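Local atomic coordinates of DNA endonuclease I-CvuI (Chlorella vulgaris, PDB entry 5A77), a protein that cleaves double-stranded DNA as a LAGLIDADG homing endonuclease, and is probably involved in the homing of its chloroplast intron. Residues D59-L64 with S77-V82; L45-S50 with F55-I60. All blocks are in the same frame, centred on the assembly; numbering follows the deposited sequence.

Interactions 1 and 2 fasten helix 55-64 to two neighbouring antiparallel strands of the DNA-binding sheet, and their centres lie 5 Å apart. Asp59 and Ile60 belong to both, and Ile60 touches each strand. The strands are joined directly: Ser77 N lies 2.6 Å from Gln49 O and Val81 N lies 2.9 Å from Leu45 O, both probable hydrogen bonds. Interaction 2 is nearer the catalytic centre, with the side chain of Gln49 about 4 Å from a bound magnesium ion, whereas that of Ile60 is about 11 Å from one. Val47, Gln49 and Phe79 thus face the helix, while Phe48, Glu78 and Val82 reach the DNA; the amide of Gln49 also comes to a phosphate.

Interaction 1. Residues D59-L64 with S77-V82; sequences DIQKIL and SEFCVV. With nucleotides of chain C.
Phe79 puts its ring against helix 59-64, where Ile60, Gln61 and Leu64 meet it from three directions. CG of Phe79 stands anti to the backbone N (chi1 158°), which carries the ring off strand 77-82 and onto the helix. Ile60 covers one face: its CG2 methyl sits 4.0 Å from the ring centroid and only 17° off the normal, a CH-pi contact shifted somewhat toward the CE2 side. The far end of the ring meets the next helical turn, where Leu64 CD1 comes within 3.8 Å of Phe79 CZ. Gln61 approaches the CD1-CE1 side of the ring obliquely, with its CA 3.5 Å and its CB 3.6 Å from Phe79 CE1. It is therefore the root of Gln61 that touches the ring; its chain runs on extended, and NE2 is hydrogen-bonded to Gly67 O. The side-chain amide plane stands 79° from the ring plane, so the two are not stacked.

Leu57, one turn before Gln61 on the same helix, also touches Phe79, and Leu15 of helix 6-22 packs on both Ile60 and Leu64. Replacing Phe79 by an alanine removes the ring, and would probably leave the Ile60 CG2 and Leu64 CD1 methyls without their aromatic partner and open a gap between helix and strand. At the C-terminal end of the strand Val82 CG1 comes within 3.4 Å of OP2 of DA4 of chain C.

No hydrogen bond crosses between the segments, whose axes come within 9.4 Å. The union is held by dispersion and CH-pi contact on a single ring, with the Gln61 NE2 donor taken up by Gly67; it therefore depends on shape rather than on matched charges or donors.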
loop_
_atom_site.group_PDB
_atom_site.type_symbol
_atom_site.label_atom_id
_atom_site.label_comp_id
_atom_site.label_asym_id
_atom_site.label_seq_id
_atom_site.Cartn_x
_atom_site.Cartn_y
_atom_site.Cartn_z
ATOM N N ASP B 59 4.385 -6.067 -13.612
ATOM C CA ASP B 59 3.038 -5.680 -14.045
ATOM C C ASP B 59 2.869 -4.148 -14.053
ATOM O O ASP B 59 2.169 -3.585 -14.892
ATOM C CB ASP B 59 1.964 -6.288 -13.145
ATOM C CG ASP B 59 1.812 -7.788 -13.320
ATOM O OD1 ASP B 59 2.344 -8.356 -14.307
ATOM O OD2 ASP B 59 1.125 -8.399 -12.467
ATOM N N ILE B 60 3.499 -3.477 -13.101
ATOM C CA ILE B 60 3.333 -2.037 -12.986
ATOM C C ILE B 60 4.122 -1.355 -14.091
ATOM O O ILE B 60 3.662 -0.391 -14.692
ATOM C CB ILE B 60 3.771 -1.522 -11.602
ATOM C CG1 ILE B 60 2.751 -1.952 -10.540
ATOM C CG2 ILE B 60 3.912 -0.006 -11.618
ATOM C CD1 ILE B 60 3.254 -1.890 -9.120
ATOM N N GLN B 61 5.301 -1.891 -14.376
ATOM C CA GLN B 61 6.127 -1.386 -15.461
ATOM C C GLN B 61 5.424 -1.493 -16.808
ATOM O O GLN B 61 5.525 -0.587 -17.638
ATOM C CB GLN B 61 7.454 -2.136 -15.512
ATOM C CG GLN B 61 8.336 -1.709 -16.659
ATOM C CD GLN B 61 9.574 -2.569 -16.779
ATOM O OE1 GLN B 61 9.498 -3.748 -17.147
ATOM N NE2 GLN B 61 10.729 -1.988 -16.462
ATOM N N LYS B 62 4.720 -2.600 -17.023
ATOM C CA LYS B 62 4.024 -2.840 -18.285
ATOM C C LYS B 62 2.851 -1.890 -18.444
ATOM O O LYS B 62 2.650 -1.318 -19.516
ATOM C CB LYS B 62 3.531 -4.288 -18.373
ATOM C CG LYS B 62 2.801 -4.610 -19.666
ATOM C CD LYS B 62 2.763 -6.103 -19.903
ATOM C CE LYS B 62 2.283 -6.451 -21.308
ATOM N NZ LYS B 62 2.516 -7.893 -21.632
ATOM N N ILE B 63 2.079 -1.735 -17.369
ATOM C CA ILE B 63 0.950 -0.811 -17.338
ATOM C C ILE B 63 1.390 0.619 -17.656
ATOM O O ILE B 63 0.709 1.344 -18.384
ATOM C CB ILE B 63 0.252 -0.832 -15.965
ATOM C CG1 ILE B 63 -0.582 -2.103 -15.813
ATOM C CG2 ILE B 63 -0.634 0.397 -15.778
ATOM C CD1 ILE B 63 -1.413 -2.123 -14.562
ATOM N N LEU B 64 2.539 1.013 -17.118
ATOM C CA LEU B 64 3.017 2.383 -17.249
ATOM C C LEU B 64 3.808 2.597 -18.536
ATOM O O LEU B 64 3.703 3.658 -19.157
ATOM C CB LEU B 64 3.870 2.760 -16.042
ATOM C CG LEU B 64 3.072 2.945 -14.758
ATOM C CD1 LEU B 64 3.971 3.450 -13.644
ATOM C CD2 LEU B 64 1.912 3.900 -14.999
ATOM N N SER B 77 12.134 -5.861 -3.825
ATOM C CA SER B 77 12.300 -5.312 -5.158
ATOM C C SER B 77 11.676 -3.919 -5.209
ATOM O O SER B 77 10.677 -3.633 -4.530
ATOM C CB SER B 77 11.686 -6.240 -6.207
ATOM O OG SER B 77 12.413 -7.459 -6.279
ATOM N N GLU B 78 12.299 -3.046 -5.987
ATOM C CA GLU B 78 11.792 -1.706 -6.231
ATOM C C GLU B 78 11.467 -1.563 -7.701
ATOM O O GLU B 78 12.211 -2.044 -8.544
ATOM C CB GLU B 78 12.811 -0.651 -5.817
ATOM C CG GLU B 78 13.241 -0.712 -4.362
ATOM C CD GLU B 78 14.035 0.514 -3.935
ATOM O OE1 GLU B 78 14.017 1.526 -4.674
ATOM O OE2 GLU B 78 14.678 0.471 -2.861
ATOM N N PHE B 79 10.338 -0.942 -8.008
ATOM C CA PHE B 79 10.104 -0.431 -9.352
ATOM C C PHE B 79 10.301 1.084 -9.320
ATOM O O PHE B 79 9.702 1.765 -8.500
ATOM C CB PHE B 79 8.700 -0.770 -9.853
ATOM C CG PHE B 79 8.228 0.135 -10.963
ATOM C CD1 PHE B 79 8.490 -0.180 -12.285
ATOM C CD2 PHE B 79 7.546 1.321 -10.680
ATOM C CE1 PHE B 79 8.069 0.656 -13.308
ATOM C CE2 PHE B 79 7.124 2.159 -11.695
ATOM C CZ PHE B 79 7.380 1.819 -13.014
ATOM N N CYS B 80 11.112 1.634 -10.211
ATOM C CA CYS B 80 11.371 3.068 -10.093
ATOM C C CYS B 80 11.352 3.859 -11.398
ATOM O O CYS B 80 11.951 3.454 -12.397
ATOM C CB CYS B 80 12.710 3.300 -9.403
ATOM S SG CYS B 80 13.039 5.040 -9.203
ATOM N N VAL B 81 10.655 4.991 -11.372
ATOM C CA VAL B 81 10.677 5.926 -12.485
ATOM C C VAL B 81 11.442 7.173 -12.074
ATOM O O VAL B 81 10.969 7.943 -11.230
ATOM C CB VAL B 81 9.257 6.320 -12.944
ATOM C CG1 VAL B 81 9.316 7.119 -14.239
ATOM C CG2 VAL B 81 8.413 5.095 -13.144
ATOM N N VAL B 82 12.624 7.360 -12.654
ATOM C CA VAL B 82 13.436 8.548 -12.389
ATOM C C VAL B 82 13.366 9.526 -13.552
ATOM O O VAL B 82 13.285 9.114 -14.713
ATOM C CB VAL B 82 14.922 8.192 -12.151
ATOM C CG1 VAL B 82 15.693 9.382 -11.567
ATOM C CG2 VAL B 82 15.045 6.982 -11.257
ATOM P P DA C 4 17.231 11.853 -14.755
ATOM O OP1 DA C 4 16.367 12.734 -15.566
ATOM O OP2 DA C 4 17.243 11.916 -13.273
ATOM O "O5'" DA C 4 16.886 10.351 -15.213
ATOM C "C5'" DA C 4 17.070 9.971 -16.591
ATOM C "C4'" DA C 4 17.785 8.640 -16.700
ATOM O "O4'" DA C 4 19.137 8.783 -16.212
ATOM C "C3'" DA C 4 17.161 7.498 -15.890
ATOM O "O3'" DA C 4 16.955 6.373 -16.724
ATOM C "C2'" DA C 4 18.198 7.208 -14.801
ATOM C "C1'" DA C 4 19.487 7.637 -15.468
ATOM N N9 DA C 4 20.525 8.033 -14.525
ATOM C C8 DA C 4 20.493 9.113 -13.697
ATOM N N7 DA C 4 21.567 9.252 -12.964
ATOM C C5 DA C 4 22.375 8.203 -13.348
ATOM C C6 DA C 4 23.667 7.809 -12.946
ATOM N N6 DA C 4 24.375 8.453 -12.012
ATOM N N1 DA C 4 24.196 6.713 -13.526
ATOM C C2 DA C 4 23.480 6.063 -14.461
ATOM N N3 DA C 4 22.257 6.345 -14.932
ATOM C C4 DA C 4 21.753 7.440 -14.319
#

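Interaction 2. Residues L45-S50 with F55-I60; sequences LTVFQS and FILLDI. With nucleotides of chain D; nucleotides of chain F.
Gln49 of strand 45-50 lies against Ile56 and Leu57 of helix 55-60, passing from apolar packing to the DNA. Its CB is 4.0 Å from Ile56 CG2 and 4.1 Å from Leu57 CD2. CG comes closer, 3.7 Å from Ile56 CG2. There the chain bends (chi2 59°), turning CD toward the phosphate of DC14 of chain D, and NE2 ends 3.0 Å from its OP1. OE1 lies 2.8 Å from Phe48 O, two acceptors, which makes the amide's orientation doubtful. The backbone grips the same phosphate: Ser50 N donates a bent hydrogen bond (2.9 Å, 137° at the hydrogen) to OP2 of DC14 of chain D. Two residues earlier, Val47 CG1 meets Leu57 CD2 at 3.7 Å and, tip to tip, Ile60 CD1 at 4.0 Å. Phe48 points away from the helix, with C8 of DG1 of chain F over the centre of one ring face and Thr46 CG2 on the other. Leu100 of the second subunit packs on Ile56. With DG1 of chain F bearing a terminal 5'-phosphate beside DC14 of chain D, this is the cleaved site of a LAGLIDADG endonuclease, where a beta-sheet saddle holds the DNA and helices pack against its other side.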
loop_
_atom_site.group_PDB
_atom_site.type_symbol
_atom_site.label_atom_id
_atom_site.label_comp_id
_atom_site.label_asym_id
_atom_site.label_seq_id
_atom_site.Cartn_x
_atom_site.Cartn_y
_atom_site.Cartn_z
ATOM N N LEU B 45 9.278 8.483 -8.774
ATOM C CA LEU B 45 8.227 7.659 -8.198
ATOM C C LEU B 45 8.785 6.260 -7.992
ATOM O O LEU B 45 9.301 5.654 -8.932
ATOM C CB LEU B 45 6.990 7.615 -9.102
ATOM C CG LEU B 45 5.796 6.765 -8.643
ATOM C CD1 LEU B 45 4.511 7.356 -9.166
ATOM C CD2 LEU B 45 5.914 5.329 -9.119
ATOM N N THR B 46 8.671 5.730 -6.778
ATOM C CA THR B 46 9.186 4.389 -6.514
ATOM C C THR B 46 8.128 3.551 -5.795
ATOM O O THR B 46 7.430 4.043 -4.917
ATOM C CB THR B 46 10.480 4.444 -5.673
ATOM O OG1 THR B 46 11.579 4.818 -6.515
ATOM C CG2 THR B 46 10.798 3.081 -5.092
ATOM N N VAL B 47 7.996 2.290 -6.189
ATOM C CA VAL B 47 7.067 1.366 -5.553
ATOM C C VAL B 47 7.848 0.170 -4.994
ATOM O O VAL B 47 8.712 -0.393 -5.674
ATOM C CB VAL B 47 5.981 0.890 -6.545
ATOM C CG1 VAL B 47 5.222 -0.291 -5.992
ATOM C CG2 VAL B 47 5.034 2.019 -6.880
ATOM N N PHE B 48 7.560 -0.195 -3.746
ATOM C CA PHE B 48 8.284 -1.269 -3.072
ATOM C C PHE B 48 7.456 -2.533 -2.938
ATOM O O PHE B 48 6.267 -2.473 -2.647
ATOM C CB PHE B 48 8.736 -0.835 -1.680
ATOM C CG PHE B 48 9.506 0.443 -1.666
ATOM C CD1 PHE B 48 10.874 0.449 -1.900
ATOM C CD2 PHE B 48 8.868 1.645 -1.405
ATOM C CE1 PHE B 48 11.585 1.639 -1.874
ATOM C CE2 PHE B 48 9.570 2.819 -1.386
ATOM C CZ PHE B 48 10.928 2.818 -1.619
ATOM N N GLN B 49 8.092 -3.678 -3.151
ATOM C CA GLN B 49 7.462 -4.955 -2.852
ATOM C C GLN B 49 8.521 -5.994 -2.538
ATOM O O GLN B 49 9.659 -5.896 -3.004
ATOM C CB GLN B 49 6.576 -5.433 -4.007
ATOM C CG GLN B 49 5.417 -6.350 -3.531
ATOM C CD GLN B 49 4.500 -5.658 -2.516
ATOM O OE1 GLN B 49 4.270 -4.447 -2.597
ATOM N NE2 GLN B 49 3.992 -6.416 -1.550
ATOM N N SER B 50 8.145 -6.976 -1.725
ATOM C CA SER B 50 9.024 -8.091 -1.414
ATOM C C SER B 50 9.326 -8.840 -2.704
ATOM O O SER B 50 8.469 -8.927 -3.586
ATOM C CB SER B 50 8.384 -9.013 -0.364
ATOM O OG SER B 50 9.038 -10.272 -0.303
ATOM N N PHE B 55 6.845 -10.146 -9.251
ATOM C CA PHE B 55 6.078 -10.063 -10.492
ATOM C C PHE B 55 5.170 -8.832 -10.583
ATOM O O PHE B 55 4.948 -8.312 -11.679
ATOM C CB PHE B 55 5.247 -11.344 -10.703
ATOM C CG PHE B 55 4.080 -11.514 -9.750
ATOM C CD1 PHE B 55 2.834 -10.980 -10.050
ATOM C CD2 PHE B 55 4.215 -12.272 -8.595
ATOM C CE1 PHE B 55 1.756 -11.143 -9.185
ATOM C CE2 PHE B 55 3.140 -12.457 -7.726
ATOM C CZ PHE B 55 1.908 -11.887 -8.020
ATOM N N ILE B 56 4.654 -8.367 -9.444
ATOM C CA ILE B 56 3.734 -7.223 -9.429
ATOM C C ILE B 56 4.417 -5.921 -9.937
ATOM O O ILE B 56 3.774 -5.090 -10.578
ATOM C CB ILE B 56 3.122 -7.009 -8.000
ATOM C CG1 ILE B 56 1.793 -6.239 -8.061
ATOM C CG2 ILE B 56 4.107 -6.345 -7.039
ATOM C CD1 ILE B 56 0.661 -7.004 -8.740
ATOM N N LEU B 57 5.715 -5.771 -9.677
ATOM C CA LEU B 57 6.466 -4.607 -10.133
ATOM C C LEU B 57 6.699 -4.615 -11.658
ATOM O O LEU B 57 6.801 -3.557 -12.288
ATOM C CB LEU B 57 7.806 -4.528 -9.401
ATOM C CG LEU B 57 7.684 -4.433 -7.885
ATOM C CD1 LEU B 57 9.046 -4.270 -7.259
ATOM C CD2 LEU B 57 6.802 -3.255 -7.525
ATOM N N LEU B 58 6.787 -5.815 -12.236
ATOM C CA LEU B 58 6.835 -5.981 -13.684
ATOM C C LEU B 58 5.466 -5.707 -14.311
ATOM O O LEU B 58 5.392 -5.178 -15.415
ATOM C CB LEU B 58 7.308 -7.386 -14.052
ATOM C CG LEU B 58 8.705 -7.780 -13.562
ATOM C CD1 LEU B 58 9.037 -9.215 -13.967
ATOM C CD2 LEU B 58 9.766 -6.807 -14.070
ATOM N N ASP B 59 4.385 -6.067 -13.612
ATOM C CA ASP B 59 3.038 -5.680 -14.045
ATOM C C ASP B 59 2.869 -4.148 -14.053
ATOM O O ASP B 59 2.169 -3.585 -14.892
ATOM C CB ASP B 59 1.964 -6.288 -13.145
ATOM C CG ASP B 59 1.812 -7.788 -13.320
ATOM O OD1 ASP B 59 2.344 -8.356 -14.307
ATOM O OD2 ASP B 59 1.125 -8.399 -12.467
ATOM N N ILE B 60 3.499 -3.477 -13.101
ATOM C CA ILE B 60 3.333 -2.037 -12.986
ATOM C C ILE B 60 4.122 -1.355 -14.091
ATOM O O ILE B 60 3.662 -0.391 -14.692
ATOM C CB ILE B 60 3.771 -1.522 -11.602
ATOM C CG1 ILE B 60 2.751 -1.952 -10.540
ATOM C CG2 ILE B 60 3.912 -0.006 -11.618
ATOM C CD1 ILE B 60 3.254 -1.890 -9.120
ATOM P P DC D 14 5.857 -5.438 1.269
ATOM O OP1 DC D 14 4.432 -5.068 1.077
ATOM O OP2 DC D 14 6.445 -6.581 0.530
ATOM O "O5'" DC D 14 6.803 -4.157 1.005
ATOM C "C5'" DC D 14 6.245 -2.844 0.968
ATOM C "C4'" DC D 14 6.655 -2.012 2.187
ATOM O "O4'" DC D 14 7.823 -2.588 2.841
ATOM C "C3'" DC D 14 7.025 -0.554 1.877
ATOM O "O3'" DC D 14 6.173 0.345 2.615
ATOM C "C2'" DC D 14 8.500 -0.449 2.317
ATOM C "C1'" DC D 14 8.573 -1.531 3.375
ATOM N N1 DC D 14 9.975 -2.018 3.730
ATOM C C2 DC D 14 10.816 -1.217 4.525
ATOM O O2 DC D 14 10.413 -0.111 4.905
ATOM N N3 DC D 14 12.052 -1.679 4.859
ATOM C C4 DC D 14 12.451 -2.883 4.439
ATOM N N4 DC D 14 13.672 -3.297 4.795
ATOM C C5 DC D 14 11.612 -3.718 3.638
ATOM C C6 DC D 14 10.393 -3.251 3.316
ATOM O OP3 DG F 1 4.816 5.619 3.279
ATOM P P DG F 1 4.508 4.584 2.257
ATOM O OP1 DG F 1 4.073 3.369 2.990
ATOM O OP2 DG F 1 3.597 5.192 1.259
ATOM O "O5'" DG F 1 5.844 4.235 1.450
ATOM C "C5'" DG F 1 6.786 3.273 1.966
ATOM C "C4'" DG F 1 7.904 4.000 2.680
ATOM O "O4'" DG F 1 9.006 3.106 2.985
ATOM C "C3'" DG F 1 8.505 5.152 1.898
ATOM O "O3'" DG F 1 8.613 6.216 2.766
ATOM C "C2'" DG F 1 9.886 4.623 1.483
ATOM C "C1'" DG F 1 10.218 3.763 2.678
ATOM N N9 DG F 1 11.228 2.737 2.462
ATOM C C8 DG F 1 11.225 1.749 1.502
ATOM N N7 DG F 1 12.235 0.926 1.609
ATOM C C5 DG F 1 12.931 1.383 2.721
ATOM C C6 DG F 1 14.108 0.896 3.326
ATOM O O6 DG F 1 14.798 -0.063 2.988
ATOM N N1 DG F 1 14.476 1.653 4.430
ATOM C C2 DG F 1 13.793 2.738 4.894
ATOM N N2 DG F 1 14.298 3.337 5.983
ATOM N N3 DG F 1 12.686 3.209 4.338
ATOM C C4 DG F 1 12.318 2.487 3.259
ATOM P P DA F 2 8.166 7.683 2.326
ATOM O OP1 DA F 2 7.086 8.143 3.226
ATOM O OP2 DA F 2 7.919 7.712 0.867
ATOM O "O5'" DA F 2 9.485 8.487 2.668
ATOM C "C5'" DA F 2 10.328 7.965 3.680
ATOM C "C4'" DA F 2 11.786 8.068 3.290
ATOM O "O4'" DA F 2 12.269 6.806 2.757
ATOM C "C3'" DA F 2 12.118 9.127 2.223
ATOM O "O3'" DA F 2 13.198 9.906 2.703
ATOM C "C2'" DA F 2 12.526 8.270 1.011
ATOM C "C1'" DA F 2 13.177 7.125 1.758
ATOM N N9 DA F 2 13.511 5.928 1.005
ATOM C C8 DA F 2 12.985 5.478 -0.184
ATOM N N7 DA F 2 13.530 4.349 -0.604
ATOM C C5 DA F 2 14.474 4.057 0.378
ATOM C C6 DA F 2 15.391 3.001 0.542
ATOM N N6 DA F 2 15.520 1.979 -0.332
ATOM N N1 DA F 2 16.184 3.028 1.642
ATOM C C2 DA F 2 16.065 4.032 2.497
ATOM N N3 DA F 2 15.247 5.071 2.451
ATOM C C4 DA F 2 14.473 5.025 1.358
#